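Local coordinates for putative uncharacterized protein (Wolbachia pipientis, PDB 3F4S) that probably acts as a DsbA-type thiol-disulfide oxidoreductase, using a thioredoxin fold with a CxxC motif to exchange disulfides with other proteins, at residues P173-K178 against V191-G195; E23-P27 against L42-Y46; D31-P37 against M75-R80. The protein carries 1 engineered substitution. All coordinates share one frame; numbering follows the deposited sequence.

All three contacts use one mixed sheet of the thioredoxin fold. Interaction 1 joins its last two strands at one edge, and interaction 3 ties on the short strand at the other edge, so their centres are about 15 Å apart. Interaction 2 lies between them, its centre about 10 Å from that of interaction 1 and 9 Å from that of interaction 3, where residues 23-27 cover the central strand. F176 N bonds to I44 O (2.8 Å), linking interactions 1 and 2; R80 NH1 reaches L24 O (2.7 Å), linking 2 and 3. The C51-C54 disulfide, the probable redox centre, adjoins interaction 1: the P173 side chain touches the CxxC residues.

Interaction 1. Residues P173-K178 against V191-G195; sequences PIFFIK and VKHGG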
ATOM      1  N   PRO A 173       6.524  -4.461  -6.665  1.00 25.83           N
ATOM      2  CA  PRO A 173       5.609  -3.338  -6.416  1.00 25.21           C
ATOM      3  C   PRO A 173       5.570  -2.303  -7.544  1.00 24.28           C
ATOM      4  O   PRO A 173       6.467  -2.231  -8.387  1.00 24.58           O
ATOM      5  CB  PRO A 173       6.202  -2.703  -5.168  1.00 26.64           C
ATOM      6  CG  PRO A 173       7.685  -2.934  -5.322  1.00 26.94           C
ATOM      7  CD  PRO A 173       7.844  -4.247  -6.040  1.00 26.99           C
ATOM      8  N   ILE A 174       4.521  -1.493  -7.541  1.00 22.95           N
ATOM      9  CA  ILE A 174       4.412  -0.361  -8.443  1.00 21.60           C
ATOM     10  C   ILE A 174       4.043   0.866  -7.617  1.00 21.13           C
ATOM     11  O   ILE A 174       3.218   0.780  -6.692  1.00 22.15           O
ATOM     12  CB  ILE A 174       3.332  -0.593  -9.512  1.00 27.62           C
ATOM     13  CG1 ILE A 174       3.765  -1.690 -10.487  1.00 31.43           C
ATOM     14  CG2 ILE A 174       3.040   0.697 -10.262  1.00 30.41           C
ATOM     15  CD1 ILE A 174       4.840  -1.253 -11.458  1.00 32.60           C
ATOM     16  N   PHE A 175       4.647   2.002  -7.953  1.00 19.39           N
ATOM     17  CA  PHE A 175       4.384   3.263  -7.269  1.00 19.00           C
ATOM     18  C   PHE A 175       3.973   4.327  -8.261  1.00 21.43           C
ATOM     19  O   PHE A 175       4.572   4.463  -9.327  1.00 23.75           O
ATOM     20  CB  PHE A 175       5.643   3.754  -6.545  1.00 19.53           C
ATOM     21  CG  PHE A 175       6.225   2.756  -5.595  1.00 21.13           C
ATOM     22  CD1 PHE A 175       5.884   2.778  -4.251  1.00 22.71           C
ATOM     23  CD2 PHE A 175       7.120   1.796  -6.042  1.00 22.50           C
ATOM     24  CE1 PHE A 175       6.417   1.854  -3.372  1.00 23.86           C
ATOM     25  CE2 PHE A 175       7.657   0.868  -5.164  1.00 23.55           C
ATOM     26  CZ  PHE A 175       7.303   0.899  -3.828  1.00 23.73           C
ATOM     27  N   PHE A 176       2.953   5.091  -7.903  1.00 21.15           N
ATOM     28  CA  PHE A 176       2.590   6.265  -8.674  1.00 22.15           C
ATOM     29  C   PHE A 176       2.811   7.466  -7.777  1.00 22.05           C
ATOM     30  O   PHE A 176       2.252   7.542  -6.682  1.00 23.84           O
ATOM     31  CB  PHE A 176       1.138   6.184  -9.146  1.00 22.72           C
ATOM     32  CG  PHE A 176       0.868   5.026 -10.064  1.00 24.77           C
ATOM     33  CD1 PHE A 176       1.097   5.135 -11.429  1.00 26.46           C
ATOM     34  CD2 PHE A 176       0.399   3.823  -9.562  1.00 26.24           C
ATOM     35  CE1 PHE A 176       0.855   4.069 -12.274  1.00 26.34           C
ATOM     36  CE2 PHE A 176       0.154   2.751 -10.401  1.00 26.32           C
ATOM     37  CZ  PHE A 176       0.387   2.874 -11.759  1.00 27.36           C
ATOM     38  N   ILE A 177       3.649   8.388  -8.238  1.00 22.57           N
ATOM     39  CA  ILE A 177       3.989   9.575  -7.465  1.00 23.53           C
ATOM     40  C   ILE A 177       3.687  10.825  -8.288  1.00 25.41           C
ATOM     41  O   ILE A 177       4.231  11.013  -9.376  1.00 26.96           O
ATOM     42  CB  ILE A 177       5.468   9.568  -7.039  1.00 25.63           C
ATOM     43  CG1 ILE A 177       5.824   8.241  -6.361  1.00 23.33           C
ATOM     44  CG2 ILE A 177       5.758  10.756  -6.114  1.00 26.26           C
ATOM     45  CD1 ILE A 177       7.308   8.051  -6.128  1.00 23.12           C
ATOM     46  N   LYS A 178       2.812  11.675  -7.762  1.00 25.10           N
ATOM     47  CA  LYS A 178       2.303  12.799  -8.529  1.00 27.59           C
ATOM     48  C   LYS A 178       1.840  13.905  -7.593  1.00 29.37           C
ATOM     49  O   LYS A 178       1.770  13.719  -6.376  1.00 28.94           O
ATOM     50  CB  LYS A 178       1.135  12.346  -9.417  1.00 28.46           C
ATOM     51  CG  LYS A 178      -0.071  11.850  -8.632  1.00 31.84           C
ATOM     52  CD  LYS A 178      -1.128  11.205  -9.526  1.00 35.87           C
ATOM     53  CE  LYS A 178      -1.654  12.181 -10.568  1.00 39.40           C
ATOM     54  NZ  LYS A 178      -2.238  13.415  -9.967  1.00 42.08           N
ATOM     55  N   VAL A 191       4.191   8.885 -14.392  1.00 29.84           N
ATOM     56  CA  VAL A 191       4.389   9.037 -12.957  1.00 27.75           C
ATOM     57  C   VAL A 191       4.565   7.689 -12.270  1.00 25.19           C
ATOM     58  O   VAL A 191       4.413   7.575 -11.054  1.00 24.66           O
ATOM     59  CB  VAL A 191       3.234   9.813 -12.303  1.00 28.41           C
ATOM     60  CG1 VAL A 191       3.206  11.243 -12.828  1.00 29.67           C
ATOM     61  CG2 VAL A 191       1.902   9.110 -12.546  1.00 28.86           C
ATOM     62  N   LYS A 192       4.912   6.682 -13.066  1.00 26.20           N
ATOM     63  CA  LYS A 192       4.999   5.304 -12.606  1.00 26.17           C
ATOM     64  C   LYS A 192       6.433   4.895 -12.287  1.00 25.13           C
ATOM     65  O   LYS A 192       7.374   5.253 -13.000  1.00 26.66           O
ATOM     66  CB  LYS A 192       4.417   4.374 -13.674  1.00 30.48           C
ATOM     67  CG  LYS A 192       4.579   2.889 -13.386  1.00 33.43           C
ATOM     68  CD  LYS A 192       4.014   2.043 -14.525  1.00 36.17           C
ATOM     69  CE  LYS A 192       2.506   2.217 -14.643  1.00 39.69           C
ATOM     70  NZ  LYS A 192       1.885   1.146 -15.472  0.50 40.43           N
ATOM     71  N   HIS A 193       6.593   4.131 -11.212  1.00 22.26           N
ATOM     72  CA  HIS A 193       7.897   3.608 -10.823  1.00 22.21           C
ATOM     73  C   HIS A 193       7.736   2.159 -10.408  1.00 22.89           C
ATOM     74  O   HIS A 193       6.864   1.834  -9.606  1.00 25.69           O
ATOM     75  CB  HIS A 193       8.474   4.428  -9.668  1.00 22.81           C
ATOM     76  CG  HIS A 193       8.430   5.900  -9.911  1.00 23.84           C
ATOM     77  ND1 HIS A 193       9.499   6.599 -10.428  1.00 24.72           N
ATOM     78  CD2 HIS A 193       7.431   6.799  -9.754  1.00 25.27           C
ATOM     79  CE1 HIS A 193       9.166   7.872 -10.561  1.00 27.95           C
ATOM     80  NE2 HIS A 193       7.918   8.020 -10.158  1.00 26.74           N
ATOM     81  N   GLY A 194       8.564   1.281 -10.954  1.00 21.23           N
ATOM     82  CA  GLY A 194       8.400  -0.134 -10.681  1.00 21.35           C
ATOM     83  C   GLY A 194       9.593  -0.801 -10.030  1.00 21.76           C
ATOM     84  O   GLY A 194      10.747  -0.466 -10.308  1.00 23.64           O
ATOM     85  N   GLY A 195       9.309  -1.761  -9.161  1.00 20.24           N
ATOM     86  CA  GLY A 195      10.352  -2.560  -8.543  1.00 20.26           C
ATOM     87  C   GLY A 195      10.979  -1.937  -7.308  1.00 20.08           C
ATOM     88  O   GLY A 195      10.524  -0.910  -6.794  1.00 21.43           O
TER
HETATM   89  O   HOH W   1       6.504  10.425 -10.594  1.00 27.26           O
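F176 CG stands anti to its carbonyl carbon (chi1 -62°) and K192 CG anti to its backbone N (chi1 174°), which lays the two side chains alongside each other, pointing the same way. They sit on one face of the antiparallel edge pair of the thioredoxin-fold sheet. A bend in the lysine chain at chi3 (-65°) then folds CE back to within 3.4 Å of F176 CE1, while the amine is held by L167 O. On the same face, I174 CD1 rests on G194 CA (3.8 Å). F175 and H193 form the hydrogen-bonded pair and project to the other face; both backbone bonds, F175 N to H193 O and H193 N to F175 O, are 2.8 Å. H193 O also lies at the edge of the F175 ring. Pairing continues to G195 N, whose bond to P173 O (3.0 Å) is almost straight. P173 follows a cis peptide, as the proline facing the CxxC motif characteristically does in thioredoxin-fold oxidoreductases. I177 crosses H193 at about a right angle, its CD1 3.8 Å from CD2 of the imidazole. Y201 OH binds ND1 of that ring, and a water in the ring plane joins H193 NE2 (2.8 Å) to I177 O (2.6 Å).

Interaction 2. Residues E23-P27 against L42-Y46; sequences ELLLP and LMIEY
One face of the peptide plane between L25 and L26 carries two methyl groups from the strand: I44 CD1 sits above the carbonyl carbon, 3.7 Å from L25 C, and L42 CD2, on the same side, lies above and beyond the oxygen, 3.8 Å from L25 O. The Y46 ring turns neither face to residues 23-27; it meets them at its rim, where OH approaches L24 in one of that leucine's two modelled conformers. I44 reaches the peptide because CG1 is anti to the carbonyl carbon and chi2 is extended (168°), carrying CD1 outward from the strand to the L25 backbone. The same methyl touches L25 CD2 at 4.0 Å, the two side chains running obliquely to one another. Farther along, L42 CD2 also meets P27 CD (4.0 Å), so a single leucine branch serves both a carbonyl and a proline ring. No hydrogen bond joins the segments directly. The polar end of Y46 is engaged by R80 NH1, and F176 from the neighbouring strand touches both L25 and Y46. L25 is where the chain leaves helix 21-24; from there the N-terminal arm covers the L42-I44-Y46 face of the central strand of the thioredoxin fold, with helix 150-167 adding cover at Y46.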
ATOM      1  N   GLU A  23      -8.743   8.727 -13.056  1.00 44.89           N
ATOM      2  CA  GLU A  23      -9.636   8.732 -11.906  1.00 44.24           C
ATOM      3  C   GLU A  23      -9.196   7.718 -10.853  1.00 39.49           C
ATOM      4  O   GLU A  23      -9.541   7.838  -9.678  1.00 40.67           O
ATOM      5  CB  GLU A  23     -11.073   8.475 -12.357  1.00 47.18           C
ATOM      6  CG  GLU A  23     -11.653   9.617 -13.186  1.00 49.87           C
ATOM      7  CD  GLU A  23     -12.857   9.199 -14.001  1.00 52.92           C
ATOM      8  OE1 GLU A  23     -13.090   7.979 -14.138  1.00 54.36           O
ATOM      9  OE2 GLU A  23     -13.569  10.090 -14.511  1.00 55.86           O
ATOM     10  N   LEU A  24      -8.413   6.734 -11.280  0.50 36.34           N
ATOM     11  CA  LEU A  24      -7.902   5.716 -10.372  0.50 33.20           C
ATOM     12  C   LEU A  24      -6.688   6.234  -9.599  0.50 32.54           C
ATOM     13  O   LEU A  24      -6.405   5.776  -8.489  0.50 32.32           O
ATOM     14  CB  LEU A  24      -7.540   4.453 -11.155  0.50 31.60           C
ATOM     15  CG  LEU A  24      -7.303   3.181 -10.345  0.50 28.91           C
ATOM     16  CD1 LEU A  24      -8.380   3.019  -9.282  0.50 28.48           C
ATOM     17  CD2 LEU A  24      -7.257   1.971 -11.264  0.50 25.82           C
ATOM     18  N   LEU A  25      -5.980   7.195 -10.185  1.00 33.06           N
ATOM     19  CA  LEU A  25      -4.782   7.755  -9.568  1.00 34.49           C
ATOM     20  C   LEU A  25      -5.066   8.987  -8.712  1.00 35.28           C
ATOM     21  O   LEU A  25      -4.317   9.959  -8.725  1.00 39.52           O
ATOM     22  CB  LEU A  25      -3.722   8.055 -10.628  1.00 36.65           C
ATOM     23  CG  LEU A  25      -3.134   6.814 -11.305  1.00 37.91           C
ATOM     24  CD1 LEU A  25      -1.958   7.202 -12.195  1.00 38.83           C
ATOM     25  CD2 LEU A  25      -2.712   5.764 -10.270  1.00 36.71           C
ATOM     26  N   LEU A  26      -6.169   8.935  -7.978  0.50 34.56           N
ATOM     27  CA  LEU A  26      -6.487   9.954  -6.989  0.50 34.46           C
ATOM     28  C   LEU A  26      -7.032   9.253  -5.754  0.50 33.49           C
ATOM     29  O   LEU A  26      -7.395   8.080  -5.819  0.50 32.94           O
ATOM     30  CB  LEU A  26      -7.504  10.958  -7.541  0.50 35.26           C
ATOM     31  CG  LEU A  26      -8.787  10.420  -8.179  0.50 36.62           C
ATOM     32  CD1 LEU A  26      -9.751   9.902  -7.126  0.50 37.30           C
ATOM     33  CD2 LEU A  26      -9.459  11.497  -9.024  0.50 37.03           C
ATOM     34  N   PRO A  27      -7.079   9.962  -4.619  1.00 33.24           N
ATOM     35  CA  PRO A  27      -7.628   9.353  -3.407  1.00 34.46           C
ATOM     36  C   PRO A  27      -9.099   8.991  -3.595  1.00 36.48           C
ATOM     37  O   PRO A  27      -9.923   9.856  -3.905  1.00 36.49           O
ATOM     38  CB  PRO A  27      -7.464  10.456  -2.361  1.00 33.61           C
ATOM     39  CG  PRO A  27      -6.352  11.306  -2.885  1.00 32.72           C
ATOM     40  CD  PRO A  27      -6.544  11.309  -4.366  1.00 32.90           C
ATOM     41  N   LEU A  42       1.349  13.103  -3.682  1.00 27.67           N
ATOM     42  CA  LEU A  42       0.600  11.865  -3.501  1.00 26.66           C
ATOM     43  C   LEU A  42       1.425  10.669  -3.961  1.00 24.54           C
ATOM     44  O   LEU A  42       1.985  10.685  -5.055  1.00 25.01           O
ATOM     45  CB  LEU A  42      -0.696  11.909  -4.312  1.00 27.27           C
ATOM     46  CG  LEU A  42      -1.449  10.580  -4.443  1.00 28.56           C
ATOM     47  CD1 LEU A  42      -1.844  10.057  -3.072  1.00 28.08           C
ATOM     48  CD2 LEU A  42      -2.678  10.736  -5.339  1.00 30.67           C
ATOM     49  N   MET A  43       1.490   9.633  -3.130  1.00 22.62           N
ATOM     50  CA  MET A  43       2.068   8.356  -3.535  1.00 22.67           C
ATOM     51  C   MET A  43       1.028   7.257  -3.389  1.00 22.51           C
ATOM     52  O   MET A  43       0.454   7.077  -2.315  1.00 23.39           O
ATOM     53  CB  MET A  43       3.302   7.996  -2.701  1.00 23.39           C
ATOM     54  CG  MET A  43       3.734   6.530  -2.858  1.00 22.49           C
ATOM     55  SD  MET A  43       5.145   6.074  -1.836  1.00 24.65           S
ATOM     56  CE  MET A  43       6.458   6.965  -2.659  1.00 27.44           C
ATOM     57  N   ILE A  44       0.785   6.532  -4.476  1.00 21.61           N
ATOM     58  CA  ILE A  44      -0.054   5.342  -4.442  1.00 19.96           C
ATOM     59  C   ILE A  44       0.851   4.154  -4.698  1.00 19.97           C
ATOM     60  O   ILE A  44       1.590   4.140  -5.673  1.00 22.30           O
ATOM     61  CB  ILE A  44      -1.152   5.392  -5.527  1.00 20.95           C
ATOM     62  CG1 ILE A  44      -2.107   6.559  -5.260  1.00 23.35           C
ATOM     63  CG2 ILE A  44      -1.918   4.060  -5.594  1.00 23.33           C
ATOM     64  CD1 ILE A  44      -3.048   6.872  -6.420  1.00 24.27           C
ATOM     65  N   GLU A  45       0.816   3.176  -3.803  1.00 19.13           N
ATOM     66  CA  GLU A  45       1.612   1.971  -3.956  1.00 18.54           C
ATOM     67  C   GLU A  45       0.698   0.762  -4.104  1.00 17.75           C
ATOM     68  O   GLU A  45      -0.228   0.582  -3.309  1.00 19.71           O
ATOM     69  CB  GLU A  45       2.520   1.764  -2.736  1.00 18.59           C
ATOM     70  CG  GLU A  45       3.247   0.429  -2.774  1.00 17.89           C
ATOM     71  CD  GLU A  45       4.091   0.148  -1.527  1.00 18.19           C
ATOM     72  OE1 GLU A  45       4.216   1.035  -0.650  1.00 21.23           O
ATOM     73  OE2 GLU A  45       4.639  -0.972  -1.427  1.00 19.60           O
ATOM     74  N   TYR A  46       0.960  -0.064  -5.114  1.00 17.55           N
ATOM     75  CA  TYR A  46       0.362  -1.392  -5.201  1.00 19.13           C
ATOM     76  C   TYR A  46       1.427  -2.432  -4.882  1.00 18.15           C
ATOM     77  O   TYR A  46       2.504  -2.433  -5.482  1.00 18.83           O
ATOM     78  CB  TYR A  46      -0.171  -1.663  -6.606  1.00 20.65           C
ATOM     79  CG  TYR A  46      -1.441  -0.933  -6.969  1.00 20.21           C
ATOM     80  CD1 TYR A  46      -2.689  -1.511  -6.741  1.00 18.86           C
ATOM     81  CD2 TYR A  46      -1.395   0.328  -7.552  1.00 21.76           C
ATOM     82  CE1 TYR A  46      -3.863  -0.847  -7.090  1.00 19.16           C
ATOM     83  CE2 TYR A  46      -2.559   1.001  -7.900  1.00 21.62           C
ATOM     84  CZ  TYR A  46      -3.787   0.410  -7.665  1.00 21.31           C
ATOM     85  OH  TYR A  46      -4.933   1.072  -8.021  1.00 23.75           O
TER

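Interaction 3. Residues D31-P37 against M75-R80; sequences DKLLGDP and MLYIFR
D31 lays its carboxylate across the CG2 branch of I78, the side chains meeting at about a right angle with OD1 3.3 Å from that methyl. The carboxylate goes on to meet R80 side-on, each oxygen using its syn lone pair: NE binds OD1 (3.0 Å) and NH2 binds OD2 (2.7 Å). The two planar groups are 9° apart, and both oxygens lie close to the guanidinium plane. R80 gets there because its chain is extended from CG to NE, with CG anti to the carbonyl carbon (chi1 -69°). Beside this salt bridge L33 and I78 point the same way, L33 CD2 against I78 CG1 (3.6 Å), while L76 CD1 touches L33 CB and the carbonyl oxygens of L34 and D36. On the other face L34 CB meets the edge of the Y77 ring, at CD2 (3.9 Å). These two residues form an antiparallel hydrogen-bonded pair, L34 N to Y77 O and Y77 N to L34 O, both 2.9 Å. Beyond that pair, water takes over from direct backbone bonds. One molecule connects K32 O, Y77 O and F79 N, a second links D31 OD1, K32 N and F79 O, and a third joins D36 N to M75 O. The contact fastens a short, weakly bonded edge strand, about 33-34, to strand 75-81 of the thioredoxin-fold sheet. L28 N is a further donor to D31 OD2, and a water is one to OD1, so both oxygens have two polar partners. Such a coplanar, doubly bonded pair probably keeps D31 ionised and fixes the rotation of both groups.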
ATOM      1  N   ASP A  31     -10.261   4.349  -0.052  1.00 35.08           N
ATOM      2  CA  ASP A  31      -8.823   4.244   0.179  1.00 33.92           C
ATOM      3  C   ASP A  31      -8.508   4.399   1.660  1.00 32.91           C
ATOM      4  O   ASP A  31      -9.171   5.151   2.378  1.00 33.88           O
ATOM      5  CB  ASP A  31      -8.057   5.307  -0.612  1.00 33.66           C
ATOM      6  CG  ASP A  31      -7.636   4.831  -1.990  1.00 31.98           C
ATOM      7  OD1 ASP A  31      -7.308   3.635  -2.155  1.00 31.02           O
ATOM      8  OD2 ASP A  31      -7.606   5.671  -2.911  1.00 32.49           O
ATOM      9  N   LYS A  32      -7.499   3.674   2.115  1.00 31.75           N
ATOM     10  CA  LYS A  32      -6.941   3.886   3.434  1.00 31.98           C
ATOM     11  C   LYS A  32      -5.771   4.849   3.271  1.00 31.20           C
ATOM     12  O   LYS A  32      -4.866   4.603   2.472  1.00 29.75           O
ATOM     13  CB  LYS A  32      -6.471   2.560   4.027  1.00 35.89           C
ATOM     14  CG  LYS A  32      -7.556   1.501   4.096  1.00 38.43           C
ATOM     15  CD  LYS A  32      -8.651   1.879   5.079  1.00 40.88           C
ATOM     16  CE  LYS A  32      -8.121   1.976   6.504  1.00 43.29           C
ATOM     17  NZ  LYS A  32      -9.223   2.199   7.490  1.00 44.30           N
ATOM     18  N   LEU A  33      -5.803   5.952   4.013  1.00 31.61           N
ATOM     19  CA  LEU A  33      -4.818   7.017   3.853  1.00 32.57           C
ATOM     20  C   LEU A  33      -3.792   7.035   4.977  1.00 33.31           C
ATOM     21  O   LEU A  33      -4.095   6.676   6.115  1.00 35.58           O
ATOM     22  CB  LEU A  33      -5.518   8.376   3.785  1.00 33.99           C
ATOM     23  CG  LEU A  33      -6.708   8.465   2.833  1.00 34.67           C
ATOM     24  CD1 LEU A  33      -7.266   9.884   2.818  1.00 36.31           C
ATOM     25  CD2 LEU A  33      -6.335   8.017   1.436  1.00 35.17           C
ATOM     26  N   LEU A  34      -2.570   7.439   4.646  1.00 29.27           N
ATOM     27  CA  LEU A  34      -1.555   7.688   5.660  1.00 29.83           C
ATOM     28  C   LEU A  34      -0.951   9.065   5.421  1.00 28.72           C
ATOM     29  O   LEU A  34      -0.435   9.347   4.340  1.00 28.18           O
ATOM     30  CB  LEU A  34      -0.462   6.618   5.625  1.00 27.47           C
ATOM     31  CG  LEU A  34       0.507   6.611   6.812  1.00 28.50           C
ATOM     32  CD1 LEU A  34      -0.221   6.295   8.118  1.00 31.02           C
ATOM     33  CD2 LEU A  34       1.648   5.628   6.588  1.00 28.23           C
ATOM     34  N   GLY A  35      -1.027   9.925   6.428  1.00 29.51           N
ATOM     35  CA  GLY A  35      -0.534  11.280   6.287  1.00 31.72           C
ATOM     36  C   GLY A  35      -1.658  12.263   6.021  1.00 33.61           C
ATOM     37  O   GLY A  35      -2.835  11.914   6.123  1.00 35.25           O
ATOM     38  N   ASP A  36      -1.289  13.493   5.678  1.00 32.69           N
ATOM     39  CA  ASP A  36      -2.252  14.575   5.472  1.00 36.53           C
ATOM     40  C   ASP A  36      -2.967  14.433   4.130  1.00 36.73           C
ATOM     41  O   ASP A  36      -2.325  14.435   3.077  1.00 36.27           O
ATOM     42  CB  ASP A  36      -1.528  15.921   5.534  1.00 41.26           C
ATOM     43  CG  ASP A  36      -2.481  17.105   5.485  1.00 45.44           C
ATOM     44  OD1 ASP A  36      -3.685  16.910   5.209  1.00 48.06           O
ATOM     45  OD2 ASP A  36      -2.022  18.241   5.724  1.00 47.42           O
ATOM     46  N   PRO A  37      -4.301  14.307   4.161  1.00 36.94           N
ATOM     47  CA  PRO A  37      -5.099  14.219   2.931  1.00 37.44           C
ATOM     48  C   PRO A  37      -4.849  15.394   1.985  1.00 38.81           C
ATOM     49  O   PRO A  37      -5.073  15.270   0.779  1.00 40.24           O
ATOM     50  CB  PRO A  37      -6.539  14.266   3.448  1.00 37.19           C
ATOM     51  CG  PRO A  37      -6.454  13.735   4.840  1.00 39.02           C
ATOM     52  CD  PRO A  37      -5.132  14.200   5.373  1.00 37.39           C
ATOM     53  N   MET A  75       3.680  14.550   1.952  1.00 29.01           N
ATOM     54  CA  MET A  75       3.167  13.539   1.036  1.00 29.11           C
ATOM     55  C   MET A  75       2.078  12.683   1.669  1.00 29.73           C
ATOM     56  O   MET A  75       2.216  12.226   2.806  1.00 29.44           O
ATOM     57  CB  MET A  75       4.315  12.642   0.559  1.00 27.44           C
ATOM     58  CG  MET A  75       3.928  11.605  -0.492  1.00 27.85           C
ATOM     59  SD  MET A  75       5.369  10.730  -1.139  1.00 27.91           S
ATOM     60  CE  MET A  75       5.630   9.513   0.153  1.00 26.85           C
ATOM     61  N   LEU A  76       0.999  12.481   0.915  1.00 28.34           N
ATOM     62  CA  LEU A  76      -0.074  11.564   1.281  1.00 28.39           C
ATOM     63  C   LEU A  76       0.228  10.185   0.701  1.00 26.63           C
ATOM     64  O   LEU A  76       0.534  10.064  -0.484  1.00 27.29           O
ATOM     65  CB  LEU A  76      -1.407  12.074   0.732  1.00 28.42           C
ATOM     66  CG  LEU A  76      -2.626  11.154   0.853  1.00 28.71           C
ATOM     67  CD1 LEU A  76      -2.919  10.848   2.310  1.00 27.88           C
ATOM     68  CD2 LEU A  76      -3.853  11.768   0.170  1.00 29.66           C
ATOM     69  N   TYR A  77       0.137   9.150   1.531  1.00 22.89           N
ATOM     70  CA  TYR A  77       0.463   7.787   1.105  1.00 22.79           C
ATOM     71  C   TYR A  77      -0.773   6.899   1.084  1.00 24.16           C
ATOM     72  O   TYR A  77      -1.484   6.777   2.089  1.00 25.21           O
ATOM     73  CB  TYR A  77       1.529   7.199   2.032  1.00 23.25           C
ATOM     74  CG  TYR A  77       1.841   5.736   1.835  1.00 21.75           C
ATOM     75  CD1 TYR A  77       2.577   5.301   0.740  1.00 22.66           C
ATOM     76  CD2 TYR A  77       1.432   4.787   2.772  1.00 21.31           C
ATOM     77  CE1 TYR A  77       2.884   3.956   0.570  1.00 20.43           C
ATOM     78  CE2 TYR A  77       1.726   3.442   2.609  1.00 20.01           C
ATOM     79  CZ  TYR A  77       2.455   3.029   1.509  1.00 21.20           C
ATOM     80  OH  TYR A  77       2.763   1.693   1.353  1.00 20.93           O
ATOM     81  N   ILE A  78      -1.020   6.277  -0.066  1.00 22.92           N
ATOM     82  CA  ILE A  78      -2.149   5.374  -0.234  1.00 23.35           C
ATOM     83  C   ILE A  78      -1.662   4.009  -0.698  1.00 22.22           C
ATOM     84  O   ILE A  78      -1.197   3.858  -1.831  1.00 24.76           O
ATOM     85  CB  ILE A  78      -3.155   5.915  -1.263  1.00 24.59           C
ATOM     86  CG1 ILE A  78      -3.674   7.287  -0.829  1.00 27.36           C
ATOM     87  CG2 ILE A  78      -4.296   4.918  -1.463  1.00 24.88           C
ATOM     88  CD1 ILE A  78      -4.718   7.888  -1.759  1.00 29.38           C
ATOM     89  N   PHE A  79      -1.772   3.021   0.186  1.00 19.70           N
ATOM     90  CA  PHE A  79      -1.383   1.652  -0.119  1.00 18.73           C
ATOM     91  C   PHE A  79      -2.608   0.906  -0.620  1.00 20.23           C
ATOM     92  O   PHE A  79      -3.668   0.950   0.016  1.00 21.78           O
ATOM     93  CB  PHE A  79      -0.846   0.957   1.135  1.00 19.24           C
ATOM     94  CG  PHE A  79      -0.374  -0.452   0.892  1.00 19.14           C
ATOM     95  CD1 PHE A  79       0.779  -0.691   0.164  1.00 20.53           C
ATOM     96  CD2 PHE A  79      -1.082  -1.535   1.388  1.00 20.93           C
ATOM     97  CE1 PHE A  79       1.222  -1.979  -0.067  1.00 21.53           C
ATOM     98  CE2 PHE A  79      -0.644  -2.834   1.161  1.00 21.52           C
ATOM     99  CZ  PHE A  79       0.514  -3.055   0.430  1.00 20.97           C
ATOM    100  N   ARG A  80      -2.461   0.226  -1.753  1.00 20.23           N
ATOM    101  CA  ARG A  80      -3.533  -0.595  -2.310  1.00 19.64           C
ATOM    102  C   ARG A  80      -3.053  -2.031  -2.462  1.00 17.72           C
ATOM    103  O   ARG A  80      -1.930  -2.280  -2.916  1.00 20.21           O
ATOM    104  CB  ARG A  80      -4.020  -0.031  -3.649  1.00 19.97           C
ATOM    105  CG  ARG A  80      -4.765   1.297  -3.502  1.00 20.96           C
ATOM    106  CD  ARG A  80      -5.175   1.897  -4.841  1.00 21.97           C
ATOM    107  NE  ARG A  80      -5.768   3.220  -4.658  1.00 23.41           N
ATOM    108  CZ  ARG A  80      -5.923   4.107  -5.635  1.00 24.96           C
ATOM    109  NH1 ARG A  80      -5.530   3.808  -6.868  1.00 26.40           N
ATOM    110  NH2 ARG A  80      -6.475   5.289  -5.381  1.00 26.22           N
TER
HETATM  111  O   HOH W   2      -6.234   2.150  -0.125  1.00 27.80           O
HETATM  112  O   HOH W   3      -2.253   4.129   2.975  1.00 26.60           O
HETATM  113  O   HOH W   4       1.498  13.757   5.071  1.00 31.23           O